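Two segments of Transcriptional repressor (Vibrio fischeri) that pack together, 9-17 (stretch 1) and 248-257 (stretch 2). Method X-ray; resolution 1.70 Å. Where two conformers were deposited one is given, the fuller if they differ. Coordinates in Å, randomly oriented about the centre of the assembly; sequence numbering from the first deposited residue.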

ATOM      1  N   SER A   9      17.890  29.204 -21.814  1.00 52.26           N
ATOM      2  CA  SER A   9      17.585  28.045 -20.975  1.00 56.61           C
ATOM      3  C   SER A   9      18.141  26.754 -21.580  1.00 58.35           C
ATOM      4  O   SER A   9      18.518  25.837 -20.850  1.00 52.67           O
ATOM      5  N   VAL A  10      18.199  26.690 -22.912  1.00 62.45           N
ATOM      6  CA  VAL A  10      18.824  25.555 -23.594  1.00 63.84           C
ATOM      7  C   VAL A  10      20.350  25.588 -23.460  1.00 66.15           C
ATOM      8  O   VAL A  10      20.997  24.540 -23.348  1.00 64.49           O
ATOM      9  N   GLN A  11      20.918  26.794 -23.474  1.00 66.64           N
ATOM     10  CA  GLN A  11      22.341  26.974 -23.199  1.00 64.34           C
ATOM     11  C   GLN A  11      22.661  26.518 -21.785  1.00 51.11           C
ATOM     12  O   GLN A  11      23.708  25.921 -21.530  1.00 46.01           O
ATOM     13  N   LEU A  12      21.758  26.822 -20.859  1.00 43.16           N
ATOM     14  CA  LEU A  12      21.941  26.411 -19.491  1.00 40.71           C
ATOM     15  C   LEU A  12      21.979  24.872 -19.391  1.00 35.84           C
ATOM     16  O   LEU A  12      22.777  24.326 -18.627  1.00 36.60           O
ATOM     17  N   GLU A  13      21.129  24.205 -20.166  0.58 35.05           N
ATOM     18  CA  GLU A  13      21.026  22.749 -20.113  0.58 33.87           C
ATOM     19  C   GLU A  13      22.358  22.093 -20.517  0.58 35.96           C
ATOM     20  O   GLU A  13      22.824  21.156 -19.868  0.58 28.67           O
ATOM     21  N   GLN A  14      22.987  22.628 -21.558  1.00 40.48           N
ATOM     22  CA  GLN A  14      24.256  22.122 -22.054  1.00 42.64           C
ATOM     23  C   GLN A  14      25.356  22.309 -21.012  1.00 35.33           C
ATOM     24  O   GLN A  14      26.144  21.393 -20.774  1.00 34.08           O
ATOM     25  N   LYS A  15      25.398  23.485 -20.375  1.00 34.73           N
ATOM     26  CA  LYS A  15      26.394  23.749 -19.345  1.00 34.72           C
ATOM     27  C   LYS A  15      26.213  22.841 -18.141  1.00 30.35           C
ATOM     28  O   LYS A  15      27.202  22.346 -17.575  1.00 31.40           O
ATOM     29  N   LEU A  16      24.956  22.633 -17.736  1.00 28.45           N
ATOM     30  CA  LEU A  16      24.667  21.736 -16.614  1.00 27.17           C
ATOM     31  C   LEU A  16      25.077  20.281 -16.897  1.00 28.48           C
ATOM     32  O   LEU A  16      25.677  19.612 -16.062  1.00 29.27           O
ATOM     33  N   VAL A  17      24.729  19.806 -18.086  1.00 25.13           N
ATOM     34  CA  VAL A  17      25.062  18.463 -18.506  1.00 28.05           C
ATOM     35  C   VAL A  17      26.567  18.274 -18.462  1.00 30.61           C
ATOM     36  O   VAL A  17      27.060  17.290 -17.913  1.00 32.60           O
ATOM     37  N   VAL A 248      19.196  12.800 -14.566  1.00 20.72           N
ATOM     38  CA  VAL A 248      18.402  13.838 -15.204  1.00 20.25           C
ATOM     39  C   VAL A 248      17.994  14.869 -14.135  1.00 23.47           C
ATOM     40  O   VAL A 248      17.346  14.510 -13.136  1.00 22.92           O
ATOM     41  N   LEU A 249      18.388  16.125 -14.323  1.00 21.13           N
ATOM     42  CA  LEU A 249      18.062  17.146 -13.329  1.00 19.82           C
ATOM     43  C   LEU A 249      16.971  18.015 -13.914  1.00 19.73           C
ATOM     44  O   LEU A 249      17.131  18.539 -15.009  1.00 23.19           O
ATOM     45  N   ALA A 250      15.857  18.159 -13.209  1.00 19.39           N
ATOM     46  CA  ALA A 250      14.793  19.024 -13.685  1.00 19.70           C
ATOM     47  C   ALA A 250      14.642  20.170 -12.647  1.00 21.76           C
ATOM     48  O   ALA A 250      14.422  19.921 -11.483  1.00 20.31           O
ATOM     49  N   THR A 251      14.703  21.409 -13.096  0.65 20.80           N
ATOM     50  CA  THR A 251      14.740  22.515 -12.151  0.65 21.59           C
ATOM     51  C   THR A 251      14.478  23.819 -12.907  0.65 21.65           C
ATOM     52  O   THR A 251      14.133  23.798 -14.087  0.65 22.51           O
ATOM     53  N   SER A 252      14.599  24.948 -12.219  1.00 20.12           N
ATOM     54  CA  SER A 252      14.250  26.255 -12.796  1.00 20.11           C
ATOM     55  C   SER A 252      15.501  26.968 -13.362  1.00 20.10           C
ATOM     56  O   SER A 252      16.620  26.583 -13.035  1.00 22.70           O
ATOM     57  N   VAL A 253      15.304  28.021 -14.161  1.00 21.78           N
ATOM     58  CA  VAL A 253      16.423  28.816 -14.649  1.00 25.05           C
ATOM     59  C   VAL A 253      17.270  29.346 -13.479  1.00 23.60           C
ATOM     60  O   VAL A 253      18.503  29.233 -13.474  1.00 25.98           O
ATOM     61  N   SER A 254      16.623  29.944 -12.487  1.00 24.20           N
ATOM     62  CA  SER A 254      17.399  30.484 -11.346  1.00 26.71           C
ATOM     63  C   SER A 254      18.206  29.417 -10.603  1.00 26.12           C
ATOM     64  O   SER A 254      19.358  29.694 -10.182  1.00 27.24           O
ATOM     65  N   CYS A 255      17.625  28.229 -10.391  1.00 22.08           N
ATOM     66  CA  CYS A 255      18.407  27.147  -9.767  1.00 22.96           C
ATOM     67  C   CYS A 255      19.612  26.794 -10.629  1.00 26.48           C
ATOM     68  O   CYS A 255      20.718  26.589 -10.111  1.00 24.94           O
ATOM     69  N   ALA A 256      19.398  26.706 -11.940  1.00 25.72           N
ATOM     70  CA  ALA A 256      20.486  26.353 -12.851  1.00 26.62           C
ATOM     71  C   ALA A 256      21.617  27.377 -12.760  1.00 25.30           C
ATOM     72  O   ALA A 256      22.795  27.011 -12.698  1.00 26.61           O
HETATM   73  N   MSE A 257      21.255  28.663 -12.775  1.00 21.34           N
HETATM   74  CA  MSE A 257      22.237  29.763 -12.650  1.00 22.45           C
HETATM   75  C   MSE A 257      22.986  29.641 -11.338  1.00 27.60           C
HETATM   76  O   MSE A 257      24.210  29.792 -11.292  1.00 25.66           O
TER

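The contact between these two stretches is a small apolar patch, about 295 Å² counting both sides, centred on Ala-256. This residue points its CB toward the helix of stretch 1, and two leucines one turn apart on that helix, Leu-12 and Leu-16, converge on it. Leu-16 CD1 lies 3.7 Å from Ala-256 CB, and Leu-12 CD1 lies 4.0 Å from the same Ala-256 CB. The helix axes are 10.4 Å apart at closest approach and cross at 40°. A methyl group fits this place well: it fills the space between the leucines while leaving room for their longer side chains.

Both leucines point toward stretch 2 and adopt the same rotamer, chi1 m and chi2 t, a favoured combination for leucine in a helix. From this shared base they reach different neighbours. Leu-12 has the largest area covered, and its CD1 also packs 3.7 Å from Val-253 CG1, so that one methyl touches residues on successive turns of the second helix. Leu-16, one turn further along and buried, reaches back to the strand that precedes that helix: its CD1 is 4.3 Å from Leu-249 CD2. Leu-249, with chi1 t and chi2 p, also points toward stretch 1, and its branched, flexible side chain extends the apolar surface beyond the end of the helix.

Val-253 opens the second helix with its CB directed sideways and chi1 t, the rotamer commonly preferred by valine in helices. Both of its methyls lie against Leu-12, Val-253 CG1 at 3.7 Å and Val-253 CG2 at 4.3 Å from Leu-12 CD1, and Val-253 CG2 also lies 4.2 Å from Ser-9 CB. At the other margin Met-257, present as selenomethionine, points its CB away, yet its CG still comes within 4.4 Å of Leu-12 CD1. Its chi1 is m, with chi2 and chi3 both t, an extended chain that suits an exposed position.

The polar edge begins at Ser-9, whose chi1 is p and whose contribution to the contact is through carbon. Its carbonyl O accepts from Glu-13 N at 3.2 Å, tying it to the first turn of the helix. Glu-13 makes no contact with stretch 2, and its OE1 is hydrogen-bonded elsewhere in the structure. On the other stretch Ser-252 points away from the interface and caps its own helix: Cys-255 N donates to Ser-252 OG at 3.0 Å, with an angle of 167°. Serine suits this N-cap because its short side chain, here with chi1 p, can fold back to accept from a free backbone NH. No hydrogen bond joins the two stretches, so their direct contact rests on apolar packing.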

ATOM      1  CB  SER A   9      16.078  27.917 -20.724  1.00 54.08           C
ATOM      2  OG  SER A   9      15.452  27.207 -21.778  1.00 63.40           O
ATOM      3  CB  VAL A  10      18.440  25.504 -25.085  1.00 66.75           C
ATOM      4  CG1 VAL A  10      19.148  24.339 -25.778  1.00 66.85           C
ATOM      5  CG2 VAL A  10      16.929  25.391 -25.236  1.00 66.34           C
ATOM      6  CB  GLN A  11      22.738  28.440 -23.336  1.00 75.37           C
ATOM      7  CG  GLN A  11      22.831  28.944 -24.753  1.00 90.97           C
ATOM      8  CD  GLN A  11      23.393  30.356 -24.811  1.00 98.86           C
ATOM      9  OE1 GLN A  11      23.554  31.016 -23.780  1.00 97.15           O
ATOM     10  NE2 GLN A  11      23.696  30.825 -26.017  1.00104.72           N
ATOM     11  CB  LEU A  12      20.835  26.977 -18.600  1.00 41.22           C
ATOM     12  CG  LEU A  12      20.868  28.445 -18.189  1.00 48.68           C
ATOM     13  CD1 LEU A  12      19.632  28.780 -17.356  1.00 43.76           C
ATOM     14  CD2 LEU A  12      22.150  28.764 -17.416  1.00 45.40           C
ATOM     15  CB  GLU A  13      19.836  22.253 -20.966  0.58 33.47           C
ATOM     16  CG  GLU A  13      18.453  22.605 -20.376  0.58 33.51           C
ATOM     17  CD  GLU A  13      17.267  22.282 -21.306  0.58 43.09           C
ATOM     18  OE1 GLU A  13      16.125  22.088 -20.803  0.58 34.25           O
ATOM     19  OE2 GLU A  13      17.474  22.232 -22.541  0.58 48.20           O
ATOM     20  CB  GLN A  14      24.620  22.813 -23.372  1.00 56.05           C
ATOM     21  CG  GLN A  14      23.485  22.769 -24.384  1.00 66.08           C
ATOM     22  CD  GLN A  14      23.814  23.483 -25.685  1.00 81.78           C
ATOM     23  OE1 GLN A  14      24.983  23.735 -25.994  1.00 88.90           O
ATOM     24  NE2 GLN A  14      22.779  23.817 -26.456  1.00 82.54           N
ATOM     25  CB  LYS A  15      26.370  25.219 -18.912  1.00 32.30           C
ATOM     26  CG  LYS A  15      26.934  26.186 -19.973  1.00 39.53           C
ATOM     27  CD  LYS A  15      26.702  27.656 -19.571  1.00 41.59           C
ATOM     28  CE  LYS A  15      27.193  28.635 -20.644  1.00 52.79           C
ATOM     29  NZ  LYS A  15      26.896  30.048 -20.257  1.00 58.06           N
ATOM     30  CB  LEU A  16      23.175  21.764 -16.277  1.00 28.42           C
ATOM     31  CG  LEU A  16      22.682  23.006 -15.542  1.00 32.50           C
ATOM     32  CD1 LEU A  16      21.189  22.884 -15.301  1.00 36.58           C
ATOM     33  CD2 LEU A  16      23.449  23.160 -14.209  1.00 27.52           C
ATOM     34  CB  VAL A  17      24.512  18.174 -19.915  1.00 32.15           C
ATOM     35  CG1 VAL A  17      25.222  16.959 -20.557  1.00 30.25           C
ATOM     36  CG2 VAL A  17      22.991  17.963 -19.852  1.00 30.93           C
ATOM     37  CB  VAL A 248      17.140  13.235 -15.812  1.00 22.80           C
ATOM     38  CG1 VAL A 248      16.245  14.327 -16.389  1.00 24.52           C
ATOM     39  CG2 VAL A 248      17.482  12.165 -16.892  1.00 22.49           C
ATOM     40  CB  LEU A 249      19.286  18.012 -13.037  1.00 21.23           C
ATOM     41  CG  LEU A 249      19.039  19.192 -12.097  1.00 22.92           C
ATOM     42  CD1 LEU A 249      18.744  18.635 -10.696  1.00 24.44           C
ATOM     43  CD2 LEU A 249      20.259  20.138 -12.084  1.00 23.99           C
ATOM     44  CB  ALA A 250      13.455  18.198 -13.841  1.00 22.14           C
ATOM     45  CB  THR A 251      16.101  22.552 -11.343  0.65 22.58           C
ATOM     46  OG1 THR A 251      16.008  23.462 -10.235  0.65 22.00           O
ATOM     47  CG2 THR A 251      17.293  22.985 -12.243  0.65 30.32           C
ATOM     48  CB  SER A 252      13.681  27.172 -11.709  1.00 24.77           C
ATOM     49  OG  SER A 252      14.704  27.540 -10.784  1.00 25.85           O
ATOM     50  CB  VAL A 253      15.946  30.011 -15.531  1.00 28.42           C
ATOM     51  CG1 VAL A 253      17.083  31.019 -15.768  1.00 25.88           C
ATOM     52  CG2 VAL A 253      15.403  29.495 -16.883  1.00 30.61           C
ATOM     53  CB  SER A 254      16.506  31.238 -10.358  1.00 24.67           C
ATOM     54  OG  SER A 254      16.225  32.505 -10.873  1.00 31.39           O
ATOM     55  CB  CYS A 255      17.603  25.870  -9.522  1.00 28.97           C
ATOM     56  SG  CYS A 255      16.382  26.022  -8.206  1.00 33.69           S
ATOM     57  CB  ALA A 256      19.986  26.257 -14.287  1.00 24.82           C
HETATM   58  CB  MSE A 257      21.521  31.103 -12.724  1.00 26.50           C
HETATM   59  CG  MSE A 257      20.944  31.354 -14.069  1.00 28.95           C
HETATM   60 SE   MSE A 257      20.014  33.063 -14.051  0.64 38.67          SE
HETATM   61  CE  MSE A 257      20.009  33.371 -15.980  1.00 86.83           C
TER